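Local atomic coordinates of 7,8-dihydro-6-hydroxymethylpterin pyrophosphokinase-dihydropteroate synthase (Plasmodium falciparum, PDB entry 6JWS), a protein that probably catalyses two successive steps of folate synthesis, activating 6-hydroxymethyl-7,8-dihydropterin with ATP and joining the product to 4-aminobenzoate to give 7,8-dihydropteroate. Residues B[325-330]-B[351-356]; B[163-168]-B[330-335]; B[546-551]-B[588-593]; B[572-577]-B[598-603]. The protein carries 1 engineered substitution. All coordinates share one frame; numbering follows the deposited sequence.

Contact 1: residues B[325-330]-B[351-356]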
# COMPACT_ATOMS: atom_id res chain seq x y z
N HIS B 325 -20.21 -32.22 -2.70
CA HIS B 325 -21.33 -31.34 -2.45
C HIS B 325 -20.92 -30.21 -1.49
O HIS B 325 -21.37 -29.08 -1.64
CB HIS B 325 -22.55 -32.17 -2.01
CG HIS B 325 -23.85 -31.44 -2.11
ND1 HIS B 325 -24.36 -30.66 -1.07
CD2 HIS B 325 -24.76 -31.38 -3.12
CE1 HIS B 325 -25.52 -30.15 -1.44
NE2 HIS B 325 -25.78 -30.57 -2.69
N ARG B 326 -20.06 -30.53 -0.52
CA ARG B 326 -19.59 -29.54 0.44
C ARG B 326 -18.32 -28.87 -0.06
O ARG B 326 -17.29 -29.52 -0.24
CB ARG B 326 -19.29 -30.20 1.79
CG ARG B 326 -20.53 -30.53 2.60
CD ARG B 326 -20.27 -30.49 4.09
NE ARG B 326 -21.52 -30.89 4.72
CZ ARG B 326 -21.75 -32.08 5.24
NH1 ARG B 326 -20.82 -33.02 5.24
NH2 ARG B 326 -22.93 -32.33 5.79
N TYR B 327 -18.38 -27.55 -0.21
CA TYR B 327 -17.21 -26.75 -0.53
C TYR B 327 -16.07 -27.05 0.45
O TYR B 327 -14.93 -27.25 0.02
CB TYR B 327 -17.52 -25.26 -0.49
CG TYR B 327 -16.31 -24.39 -0.74
CD1 TYR B 327 -15.68 -24.40 -1.98
CD2 TYR B 327 -15.77 -23.60 0.25
CE1 TYR B 327 -14.57 -23.61 -2.23
CE2 TYR B 327 -14.66 -22.81 0.01
CZ TYR B 327 -14.05 -22.81 -1.23
OH TYR B 327 -12.96 -22.04 -1.47
N SER B 328 -16.38 -27.11 1.75
CA SER B 328 -15.38 -27.25 2.78
C SER B 328 -14.57 -28.53 2.58
O SER B 328 -13.40 -28.56 2.92
CB SER B 328 -15.96 -27.15 4.17
OG SER B 328 -16.83 -28.24 4.40
N ILE B 329 -15.16 -29.56 1.99
CA ILE B 329 -14.41 -30.78 1.74
C ILE B 329 -13.53 -30.60 0.51
O ILE B 329 -12.34 -30.91 0.56
CB ILE B 329 -15.32 -32.02 1.62
CG1 ILE B 329 -16.08 -32.30 2.93
CG2 ILE B 329 -14.57 -33.24 1.13
CD1 ILE B 329 -17.25 -33.26 2.73
N LEU B 330 -14.10 -30.11 -0.59
CA LEU B 330 -13.31 -29.89 -1.79
C LEU B 330 -12.10 -28.99 -1.48
O LEU B 330 -11.00 -29.24 -1.95
CB LEU B 330 -14.19 -29.29 -2.89
CG LEU B 330 -15.11 -30.26 -3.62
CD1 LEU B 330 -15.97 -29.55 -4.66
CD2 LEU B 330 -14.31 -31.36 -4.30
N CYS B 351 -10.20 -29.56 -10.44
CA CYS B 351 -11.17 -29.04 -11.39
C CYS B 351 -12.53 -28.84 -10.74
O CYS B 351 -13.16 -27.81 -10.99
CB CYS B 351 -11.27 -29.89 -12.65
SG CYS B 351 -9.84 -29.70 -13.76
N LEU B 352 -12.96 -29.78 -9.88
CA LEU B 352 -14.21 -29.69 -9.12
C LEU B 352 -14.14 -28.50 -8.16
O LEU B 352 -15.10 -27.76 -8.01
CB LEU B 352 -14.49 -30.98 -8.34
CG LEU B 352 -14.85 -32.23 -9.16
CD1 LEU B 352 -14.96 -33.47 -8.29
CD2 LEU B 352 -16.15 -32.04 -9.95
N TYR B 353 -12.98 -28.34 -7.50
CA TYR B 353 -12.83 -27.20 -6.62
C TYR B 353 -13.02 -25.90 -7.41
O TYR B 353 -13.78 -25.04 -6.97
CB TYR B 353 -11.51 -27.25 -5.84
CG TYR B 353 -11.26 -25.98 -5.07
CD1 TYR B 353 -11.83 -25.80 -3.82
CD2 TYR B 353 -10.53 -24.93 -5.63
CE1 TYR B 353 -11.65 -24.62 -3.12
CE2 TYR B 353 -10.33 -23.75 -4.93
CZ TYR B 353 -10.91 -23.60 -3.68
OH TYR B 353 -10.75 -22.44 -2.99
N ASN B 354 -12.30 -25.74 -8.54
CA ASN B 354 -12.31 -24.49 -9.31
C ASN B 354 -13.72 -24.21 -9.83
O ASN B 354 -14.14 -23.06 -9.91
CB ASN B 354 -11.35 -24.51 -10.50
CG ASN B 354 -9.88 -24.42 -10.13
OD1 ASN B 354 -9.53 -23.93 -9.06
ND2 ASN B 354 -9.00 -24.88 -11.01
N LYS B 355 -14.45 -25.26 -10.21
CA LYS B 355 -15.76 -25.10 -10.81
C LYS B 355 -16.74 -24.63 -9.75
O LYS B 355 -17.61 -23.80 -10.03
CB LYS B 355 -16.21 -26.40 -11.50
CG LYS B 355 -15.83 -26.49 -12.98
CD LYS B 355 -15.43 -27.87 -13.47
CE LYS B 355 -16.58 -28.69 -14.04
NZ LYS B 355 -16.24 -30.13 -14.16
N TYR B 356 -16.58 -25.13 -8.52
CA TYR B 356 -17.43 -24.73 -7.42
C TYR B 356 -17.26 -23.23 -7.15
O TYR B 356 -18.23 -22.52 -6.94
CB TYR B 356 -17.11 -25.58 -6.20
CG TYR B 356 -18.19 -25.60 -5.15
CD1 TYR B 356 -18.45 -24.49 -4.37
CD2 TYR B 356 -18.94 -26.75 -4.94
CE1 TYR B 356 -19.47 -24.50 -3.42
CE2 TYR B 356 -19.96 -26.79 -3.99
CZ TYR B 356 -20.22 -25.65 -3.24
OH TYR B 356 -21.19 -25.70 -2.28
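An aromatic cluster of three tyrosines joins two successive helices of the pyrophosphokinase half of the protein. Residues 325-330 enter helix 327-336, with Arg326 at its N-cap. Residues 351-356 belong to helix 349-364. Tyr327, Tyr353 and Tyr356 all have CG anti to the backbone N, so each ring leaves beside its own carbonyl carbon. Tyr327 contacts both other rings, in different ways. It meets Tyr353 rim to rim, neither ring over the face of the other, with the planes turned by 27°. The rims are tight, with Tyr327 CE1 only 3.2 Å from Tyr353 CE1. Tyr356 lies obliquely to Tyr327, with centroids 5.5 Å apart. Its CE1 touches Tyr327 CB at 3.6 Å, and Tyr327 CA sits over one face of the Tyr356 ring, toward the rim. The far end of Tyr356 reaches the carbonyl of His325, where its hydroxyl makes at best a weak hydrogen bond. Leu330 packs in beside the rings. Its CG is anti to the carbonyl carbon (chi1 -78°), and its two methyls diverge. CD1 approaches Tyr356 CD2 at 4.1 Å, while CD2 approaches Leu352 CB at 4.1 Å. Glu60 accepts a hydrogen bond from the backbone N of Tyr327, at the start of the helix. Tyr353 OH has a second partner in Lys369 NZ. The strongest polar link is tip to tip: Tyr327 OH and Tyr353 OH are hydrogen-bonded at 2.7 Å, and either could be the donor.

Contact 2: residues B[163-168]-B[330-335]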
# COMPACT_ATOMS: atom_id res chain seq x y z
N PHE B 163 -17.73 -24.04 11.29
CA PHE B 163 -17.10 -25.35 11.31
C PHE B 163 -15.59 -25.20 11.14
O PHE B 163 -15.12 -24.32 10.41
CB PHE B 163 -17.71 -26.26 10.24
CG PHE B 163 -19.09 -26.80 10.55
CD1 PHE B 163 -20.21 -25.98 10.46
CD2 PHE B 163 -19.26 -28.13 10.91
CE1 PHE B 163 -21.47 -26.48 10.75
CE2 PHE B 163 -20.53 -28.63 11.18
CZ PHE B 163 -21.63 -27.81 11.11
N TYR B 164 -14.85 -26.07 11.83
CA TYR B 164 -13.40 -26.15 11.77
C TYR B 164 -13.05 -27.54 11.25
O TYR B 164 -13.47 -28.55 11.82
CB TYR B 164 -12.76 -25.78 13.12
CG TYR B 164 -13.14 -24.38 13.52
CD1 TYR B 164 -14.31 -24.13 14.23
CD2 TYR B 164 -12.40 -23.30 13.08
CE1 TYR B 164 -14.72 -22.84 14.53
CE2 TYR B 164 -12.79 -22.00 13.37
CZ TYR B 164 -13.96 -21.77 14.08
OH TYR B 164 -14.36 -20.50 14.37
N ASN B 165 -12.28 -27.55 10.17
CA ASN B 165 -12.20 -28.70 9.29
C ASN B 165 -10.75 -28.95 8.90
O ASN B 165 -10.01 -28.02 8.63
CB ASN B 165 -12.94 -28.40 7.99
CG ASN B 165 -13.90 -29.50 7.60
OD1 ASN B 165 -14.88 -29.73 8.31
ND2 ASN B 165 -13.62 -30.16 6.49
N LEU B 166 -10.42 -30.22 8.73
CA LEU B 166 -9.10 -30.62 8.28
C LEU B 166 -9.24 -32.01 7.67
O LEU B 166 -9.92 -32.85 8.24
CB LEU B 166 -8.20 -30.63 9.52
CG LEU B 166 -6.91 -31.42 9.42
CD1 LEU B 166 -5.95 -30.69 8.52
CD2 LEU B 166 -6.29 -31.57 10.79
N THR B 167 -8.59 -32.25 6.52
CA THR B 167 -8.46 -33.59 5.99
C THR B 167 -7.08 -34.18 6.30
O THR B 167 -6.14 -33.44 6.61
CB THR B 167 -8.86 -33.67 4.50
OG1 THR B 167 -8.03 -32.81 3.70
CG2 THR B 167 -10.34 -33.43 4.26
N VAL B 168 -6.99 -35.52 6.24
CA VAL B 168 -5.77 -36.29 6.44
C VAL B 168 -5.80 -37.50 5.51
O VAL B 168 -6.86 -38.06 5.26
CB VAL B 168 -5.53 -36.72 7.91
CG1 VAL B 168 -5.86 -35.64 8.91
CG2 VAL B 168 -6.24 -38.02 8.26
N LEU B 330 -14.10 -30.11 -0.59
CA LEU B 330 -13.31 -29.89 -1.79
C LEU B 330 -12.10 -28.99 -1.48
O LEU B 330 -11.00 -29.24 -1.95
CB LEU B 330 -14.19 -29.29 -2.89
CG LEU B 330 -15.11 -30.26 -3.62
CD1 LEU B 330 -15.97 -29.55 -4.66
CD2 LEU B 330 -14.31 -31.36 -4.30
N LEU B 331 -12.33 -27.94 -0.68
CA LEU B 331 -11.33 -26.98 -0.26
C LEU B 331 -10.12 -27.70 0.38
O LEU B 331 -8.98 -27.46 -0.02
CB LEU B 331 -12.03 -26.00 0.69
CG LEU B 331 -11.19 -24.91 1.38
CD1 LEU B 331 -10.65 -23.88 0.38
CD2 LEU B 331 -12.02 -24.21 2.45
N CYS B 332 -10.37 -28.60 1.35
CA CYS B 332 -9.34 -29.38 2.04
C CYS B 332 -8.66 -30.38 1.11
O CYS B 332 -7.44 -30.49 1.13
CB CYS B 332 -9.92 -30.15 3.22
SG CYS B 332 -10.36 -29.08 4.61
N LEU B 333 -9.42 -31.15 0.33
CA LEU B 333 -8.85 -32.14 -0.58
C LEU B 333 -7.97 -31.46 -1.62
O LEU B 333 -7.00 -32.06 -2.09
CB LEU B 333 -9.97 -32.92 -1.29
CG LEU B 333 -10.91 -33.76 -0.40
CD1 LEU B 333 -12.03 -34.40 -1.23
CD2 LEU B 333 -10.15 -34.84 0.34
N ASN B 334 -8.32 -30.21 -1.99
CA ASN B 334 -7.58 -29.51 -3.04
C ASN B 334 -6.15 -29.22 -2.57
O ASN B 334 -5.28 -29.02 -3.40
CB ASN B 334 -8.32 -28.25 -3.51
CG ASN B 334 -7.56 -27.44 -4.55
OD1 ASN B 334 -7.24 -27.93 -5.64
ND2 ASN B 334 -7.25 -26.20 -4.23
N ASP B 335 -5.94 -29.13 -1.25
CA ASP B 335 -4.61 -28.86 -0.70
C ASP B 335 -3.73 -30.10 -0.81
O ASP B 335 -2.53 -29.97 -1.04
CB ASP B 335 -4.66 -28.53 0.80
CG ASP B 335 -5.26 -27.18 1.15
OD1 ASP B 335 -5.27 -26.28 0.29
OD2 ASP B 335 -5.72 -27.04 2.28
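Helix 327-336 lies on one face of the six-stranded antiparallel sheet of the pyrophosphokinase half, here over strand 163-172. The axes of residues 163-168 and 330-335 approach to 7.8 Å, and their N-to-C directions differ by 38°. The tight point is Thr167 against Cys332. Thr167 OG1 takes the crowded position between the backbone N and the carbonyl carbon (chi1 60°), which leaves CG2 beside the N. Both branches then straddle one methylene: OG1 is 3.3 Å from Cys332 CB, and CG2 is 3.5 Å from Cys332 CB, closer than usual for two carbons. Contact loosens on both sides of this point. Leu333 reaches back with CD2, which meets Thr167 CG2 at 4.2 Å, the two side chains crossing at about a right angle. Toward the start of the strand segment, Cys332 SG turns to the amide of Asn165 and stays 3.9 Å from its ND2. SG also lies near Leu166 CA. This looser side is still buried and is not a solvent edge. Two polar atoms of the strand segment bond to neighbouring strands: Thr167 N donates to Ser52 OG, and Asn165 OD1 makes a weak bond with Asn21. Helix and strand share no hydrogen bond of their own. The contact therefore rests on van der Waals fit, and the small side chains of Cys332 and Thr167 are consistent with the short distance between the axes.

Contact 3: residues B[546-551]-B[588-593]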
# COMPACT_ATOMS: atom_id res chain seq x y z
N ASN B 546 15.72 -19.61 -12.10
CA ASN B 546 14.57 -18.74 -11.96
C ASN B 546 14.42 -18.37 -10.49
O ASN B 546 13.81 -19.11 -9.73
CB ASN B 546 13.31 -19.44 -12.48
CG ASN B 546 12.13 -18.49 -12.57
OD1 ASN B 546 12.04 -17.51 -11.82
ND2 ASN B 546 11.21 -18.78 -13.49
N LEU B 547 15.01 -17.25 -10.07
CA LEU B 547 15.17 -16.95 -8.65
C LEU B 547 13.86 -17.17 -7.89
O LEU B 547 13.82 -17.89 -6.89
CB LEU B 547 15.69 -15.52 -8.51
CG LEU B 547 15.56 -14.90 -7.11
CD1 LEU B 547 16.71 -15.34 -6.21
CD2 LEU B 547 15.53 -13.38 -7.21
N VAL B 548 12.77 -16.57 -8.37
CA VAL B 548 11.56 -16.52 -7.59
C VAL B 548 10.96 -17.92 -7.41
O VAL B 548 10.56 -18.30 -6.31
CB VAL B 548 10.58 -15.47 -8.14
CG1 VAL B 548 9.17 -15.69 -7.61
CG2 VAL B 548 11.08 -14.06 -7.78
N TYR B 549 10.91 -18.66 -8.52
CA TYR B 549 10.25 -19.96 -8.56
C TYR B 549 11.14 -21.09 -8.04
O TYR B 549 10.62 -22.06 -7.47
CB TYR B 549 9.60 -20.17 -9.93
CG TYR B 549 8.44 -19.22 -10.11
CD1 TYR B 549 7.20 -19.49 -9.53
CD2 TYR B 549 8.60 -18.02 -10.78
CE1 TYR B 549 6.15 -18.60 -9.65
CE2 TYR B 549 7.55 -17.11 -10.91
CZ TYR B 549 6.33 -17.41 -10.34
OH TYR B 549 5.28 -16.54 -10.47
N ASP B 550 12.46 -20.96 -8.20
CA ASP B 550 13.38 -21.95 -7.65
C ASP B 550 13.21 -22.05 -6.12
O ASP B 550 13.10 -23.15 -5.58
CB ASP B 550 14.84 -21.68 -8.05
CG ASP B 550 15.10 -21.82 -9.55
OD1 ASP B 550 14.24 -22.42 -10.26
OD2 ASP B 550 16.16 -21.31 -10.01
N ILE B 551 13.16 -20.88 -5.45
CA ILE B 551 13.05 -20.80 -4.00
C ILE B 551 11.67 -21.30 -3.55
O ILE B 551 11.58 -22.16 -2.69
CB ILE B 551 13.42 -19.38 -3.52
CG1 ILE B 551 14.94 -19.16 -3.61
CG2 ILE B 551 12.88 -19.10 -2.13
CD1 ILE B 551 15.33 -17.71 -3.71
N ILE B 588 15.71 -7.83 -3.14
CA ILE B 588 14.63 -6.91 -3.51
C ILE B 588 13.62 -7.63 -4.40
O ILE B 588 12.41 -7.50 -4.24
CB ILE B 588 15.18 -5.62 -4.15
CG1 ILE B 588 15.82 -4.72 -3.09
CG2 ILE B 588 14.08 -4.88 -4.88
CD1 ILE B 588 17.05 -3.94 -3.57
N LYS B 589 14.15 -8.42 -5.35
CA LYS B 589 13.28 -9.08 -6.30
C LYS B 589 12.37 -10.07 -5.59
O LYS B 589 11.20 -10.18 -5.93
CB LYS B 589 14.06 -9.79 -7.41
CG LYS B 589 13.16 -10.38 -8.50
CD LYS B 589 13.82 -10.33 -9.85
CE LYS B 589 13.22 -11.30 -10.84
NZ LYS B 589 11.86 -10.88 -11.25
N LEU B 590 12.92 -10.79 -4.59
CA LEU B 590 12.09 -11.71 -3.83
C LEU B 590 10.94 -10.95 -3.16
O LEU B 590 9.82 -11.46 -3.14
CB LEU B 590 12.95 -12.46 -2.81
CG LEU B 590 13.87 -13.53 -3.41
CD1 LEU B 590 14.91 -13.97 -2.41
CD2 LEU B 590 13.07 -14.73 -3.93
N LEU B 591 11.23 -9.77 -2.58
CA LEU B 591 10.21 -8.90 -1.97
C LEU B 591 9.20 -8.44 -3.02
O LEU B 591 8.00 -8.48 -2.77
CB LEU B 591 10.87 -7.71 -1.27
CG LEU B 591 11.61 -8.02 0.03
CD1 LEU B 591 12.39 -6.80 0.49
CD2 LEU B 591 10.63 -8.43 1.11
N GLN B 592 9.69 -8.05 -4.21
CA GLN B 592 8.77 -7.56 -5.24
C GLN B 592 7.78 -8.65 -5.62
O GLN B 592 6.65 -8.34 -6.01
CB GLN B 592 9.51 -7.10 -6.50
CG GLN B 592 10.36 -5.86 -6.25
CD GLN B 592 11.19 -5.50 -7.47
OE1 GLN B 592 11.52 -6.36 -8.28
NE2 GLN B 592 11.54 -4.23 -7.60
N ASN B 593 8.19 -9.92 -5.45
CA ASN B 593 7.43 -11.06 -5.93
C ASN B 593 6.88 -11.89 -4.78
O ASN B 593 6.65 -13.10 -4.93
CB ASN B 593 8.28 -11.87 -6.91
CG ASN B 593 8.42 -11.14 -8.22
OD1 ASN B 593 7.51 -11.16 -9.04
ND2 ASN B 593 9.52 -10.44 -8.41
O HOH W 1 6.66 -13.81 -10.21
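The first turn of helix 547-564 packs against the last turn of helix 584-592; the short segments cross at -76°, with axes 10.2 Å apart at closest approach. Both belong to the outer helices of the TIM barrel of the dihydropteroate synthase half, one before strand 572-575 and one after it. Leu590 carries the apolar core. Its CG is anti to the carbonyl carbon, and CD2 lies against Leu547 and Ile551, one turn apart on the other helix. CD2 meets Ile551 CD1 at 3.7 Å and Leu547 CG at 4.0 Å. Both side chains cross that of Leu590 at about a right angle. Leu547 has CG anti to its backbone N (chi1 164°), and its CD2 also lies along Lys589 CB at 3.9 Å. These two side chains slide past each other in opposite directions, and the CB and CG of the lysine lie against Leu547 CD2. Val548 makes the third part of the contact. Its CG2 lies against Asn593 CB at 3.7 Å, at the residue where helix 584-592 leaves helical geometry. The amide of Asn593 turns back on its own helix: ND2 donates to Lys589 O at 3.0 Å, which fixes the rotation of the group. Gln592, nearby, donates from NE2 to Ile703 O and Gln705 O of the second subunit. The only polar link between the segments is through a water, which donates to Asn593 OD1 at 3.0 Å and is also hydrogen-bonded to Tyr549 OH.

Contact 4: residues B[572-577]-B[598-603]. With PT1 (pteroic acid), chain I.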
# COMPACT_ATOMS: atom_id res chain seq x y z
N ILE B 572 3.42 -25.29 9.17
CA ILE B 572 4.68 -25.11 8.45
C ILE B 572 4.67 -23.73 7.82
O ILE B 572 3.77 -23.41 7.07
CB ILE B 572 4.82 -26.20 7.36
CG1 ILE B 572 4.80 -27.60 8.00
CG2 ILE B 572 6.05 -25.97 6.51
CD1 ILE B 572 4.61 -28.73 7.01
N LEU B 573 5.70 -22.93 8.11
CA LEU B 573 5.80 -21.58 7.58
C LEU B 573 6.99 -21.50 6.63
O LEU B 573 7.95 -22.27 6.79
CB LEU B 573 5.95 -20.63 8.77
CG LEU B 573 4.79 -20.73 9.76
CD1 LEU B 573 5.26 -21.32 11.07
CD2 LEU B 573 4.19 -19.36 10.01
N PHE B 574 6.89 -20.62 5.63
CA PHE B 574 7.89 -20.46 4.59
C PHE B 574 8.68 -19.19 4.84
O PHE B 574 8.12 -18.18 5.25
CB PHE B 574 7.24 -20.26 3.22
CG PHE B 574 6.56 -21.47 2.62
CD1 PHE B 574 5.59 -22.15 3.32
CD2 PHE B 574 6.82 -21.85 1.32
CE1 PHE B 574 4.96 -23.25 2.74
CE2 PHE B 574 6.22 -22.97 0.75
CZ PHE B 574 5.30 -23.67 1.47
N ASP B 575 9.98 -19.26 4.51
CA ASP B 575 10.86 -18.11 4.60
C ASP B 575 11.82 -18.14 3.41
O ASP B 575 12.52 -19.13 3.20
CB ASP B 575 11.55 -18.05 5.98
CG ASP B 575 12.42 -16.82 6.19
OD1 ASP B 575 12.68 -16.10 5.20
OD2 ASP B 575 12.80 -16.55 7.35
N ILE B 576 11.86 -17.05 2.64
CA ILE B 576 12.60 -16.97 1.38
C ILE B 576 14.09 -16.76 1.65
O ILE B 576 14.90 -16.86 0.72
CB ILE B 576 12.05 -15.79 0.56
CG1 ILE B 576 11.88 -14.61 1.52
CG2 ILE B 576 10.72 -16.19 -0.06
CD1 ILE B 576 11.98 -13.30 0.86
N GLY B 577 14.44 -16.40 2.89
CA GLY B 577 15.81 -16.24 3.33
C GLY B 577 16.52 -15.02 2.72
O GLY B 577 17.54 -15.17 2.04
N ASP B 598 0.96 -16.06 -1.40
CA ASP B 598 -0.34 -15.59 -0.95
C ASP B 598 -1.16 -16.73 -0.34
O ASP B 598 -2.07 -16.47 0.43
CB ASP B 598 -1.15 -14.92 -2.08
CG ASP B 598 -0.76 -13.47 -2.35
OD1 ASP B 598 0.05 -12.90 -1.58
OD2 ASP B 598 -1.27 -12.92 -3.35
N GLU B 599 -0.84 -17.98 -0.69
CA GLU B 599 -1.53 -19.13 -0.16
C GLU B 599 -0.84 -19.72 1.06
O GLU B 599 -1.35 -20.70 1.61
CB GLU B 599 -1.50 -20.28 -1.18
CG GLU B 599 -2.04 -19.89 -2.54
CD GLU B 599 -3.55 -19.71 -2.52
OE1 GLU B 599 -4.27 -20.71 -2.34
OE2 GLU B 599 -3.99 -18.54 -2.67
N TYR B 600 0.32 -19.18 1.45
CA TYR B 600 1.16 -19.87 2.43
C TYR B 600 1.42 -18.98 3.64
O TYR B 600 1.53 -17.77 3.50
CB TYR B 600 2.52 -20.21 1.81
CG TYR B 600 2.47 -21.24 0.71
CD1 TYR B 600 2.13 -22.55 0.96
CD2 TYR B 600 2.87 -20.92 -0.58
CE1 TYR B 600 2.14 -23.50 -0.05
CE2 TYR B 600 2.89 -21.86 -1.60
CZ TYR B 600 2.49 -23.15 -1.34
OH TYR B 600 2.49 -24.08 -2.34
N PRO B 601 1.63 -19.56 4.84
CA PRO B 601 2.07 -18.77 5.99
C PRO B 601 3.49 -18.33 5.68
O PRO B 601 4.33 -19.16 5.32
CB PRO B 601 2.02 -19.75 7.17
CG PRO B 601 1.23 -20.96 6.66
CD PRO B 601 1.48 -20.99 5.16
N LEU B 602 3.73 -17.02 5.74
CA LEU B 602 4.98 -16.45 5.29
C LEU B 602 5.65 -15.72 6.47
O LEU B 602 5.03 -14.86 7.11
CB LEU B 602 4.70 -15.51 4.12
CG LEU B 602 5.93 -14.78 3.56
CD1 LEU B 602 6.91 -15.74 2.88
CD2 LEU B 602 5.50 -13.69 2.58
N PHE B 603 6.92 -16.05 6.68
CA PHE B 603 7.80 -15.54 7.73
C PHE B 603 9.02 -14.95 7.01
O PHE B 603 9.65 -15.65 6.23
CB PHE B 603 8.17 -16.75 8.60
CG PHE B 603 9.11 -16.50 9.76
CD1 PHE B 603 10.41 -16.06 9.54
CD2 PHE B 603 8.70 -16.73 11.07
CE1 PHE B 603 11.27 -15.81 10.61
CE2 PHE B 603 9.56 -16.47 12.13
CZ PHE B 603 10.84 -16.02 11.90
C2 PT1 I . 16.02 -15.04 8.54
C3 PT1 I . 17.14 -15.09 9.49
C5 PT1 I . 17.05 -16.13 10.52
N6 PT1 I . 18.20 -14.25 9.44
C7 PT1 I . 14.97 -16.88 9.60
N9 PT1 I . 15.97 -16.96 10.54
C10 PT1 I . 19.20 -14.39 10.35
N11 PT1 I . 13.90 -17.75 9.63
C12 PT1 I . 19.14 -15.39 11.32
C21 PT1 I . 22.79 -9.75 5.45
O22 PT1 I . 23.05 -8.59 5.88
O1 PT1 I . 16.04 -14.12 7.56
N4 PT1 I . 15.00 -15.91 8.64
N8 PT1 I . 18.07 -16.21 11.39
C13 PT1 I . 20.39 -13.48 10.26
N14 PT1 I . 21.18 -13.85 9.05
C15 PT1 I . 21.57 -12.89 8.18
C16 PT1 I . 21.70 -13.18 6.81
C17 PT1 I . 21.86 -11.58 8.69
C18 PT1 I . 22.10 -12.15 5.92
C19 PT1 I . 22.28 -10.57 7.79
C20 PT1 I . 22.38 -10.85 6.41
O23 PT1 I . 22.86 -9.99 4.24
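Asp575 and Phe603 both hold CG anti to the backbone N (chi1 -176° and 179°), which sets the carboxylate against the edge of the phenyl ring. Asp575 OD2 lies near the ring plane, 3.3 Å from Phe603 CD1. In Phe574 and Tyr600 CG is instead anti to the carbonyl carbon, and their rings meet in an offset stack with planes 27° apart. The CZ corner of Phe574 sits over one face of Tyr600, and Tyr600 CB makes a CH-pi contact over the face of Phe574. Tyr600 OH is held by Glu556. Between these two pairs the backbones are joined by a single beta bridge, Phe574 with Leu602. Phe574 N donates to Pro601 O at 3.0 Å, and Phe603 N donates to Phe574 O at 2.8 Å, nearly along the C=O axis. This joins strand 572-575 to the chain entering strand 603-604, next to each other in the TIM barrel of dihydropteroate synthase. Leu573 CD2 packs on Pro601 CB at 3.6 Å beside the bridge. At the strand end Asp575 forms an Asx turn, its OD1 accepting from Gly577 N at 2.9 Å. Its other oxygen faces the bound pteroic acid. OD2 accepts from the amino N11 of the ligand at 2.8 Å and lies 2.6 Å from its ring N4. Phe603 O lies close to Asp575 OD1 without bonding to it. The donors Gly577 N and N11 probably offset its effect and favour the charged carboxylate. Lys609, Asn502 and Arg610 also hydrogen-bond the ligand.

In the fold
The four contacts fall into two pairs, one in each enzyme half. Contacts 1 and 2 share Leu330 and both use helix 327-336, which meets helix 349-364 on one side and the antiparallel sheet on another. Contact 2 is fully buried and rests on close-fitting small groups, whereas contact 1 is partly buried and aromatic, with a hydroxyl pair. Contacts 3 and 4 touch through Ile576, packed on Leu590 and Ile551. Contact 3 lies at the barrel's outside, partly exposed, and combines leucine packing with water. Contact 4 is buried at the barrel wall, and it alone uses backbone bonding across its segments and reaches the pteroate.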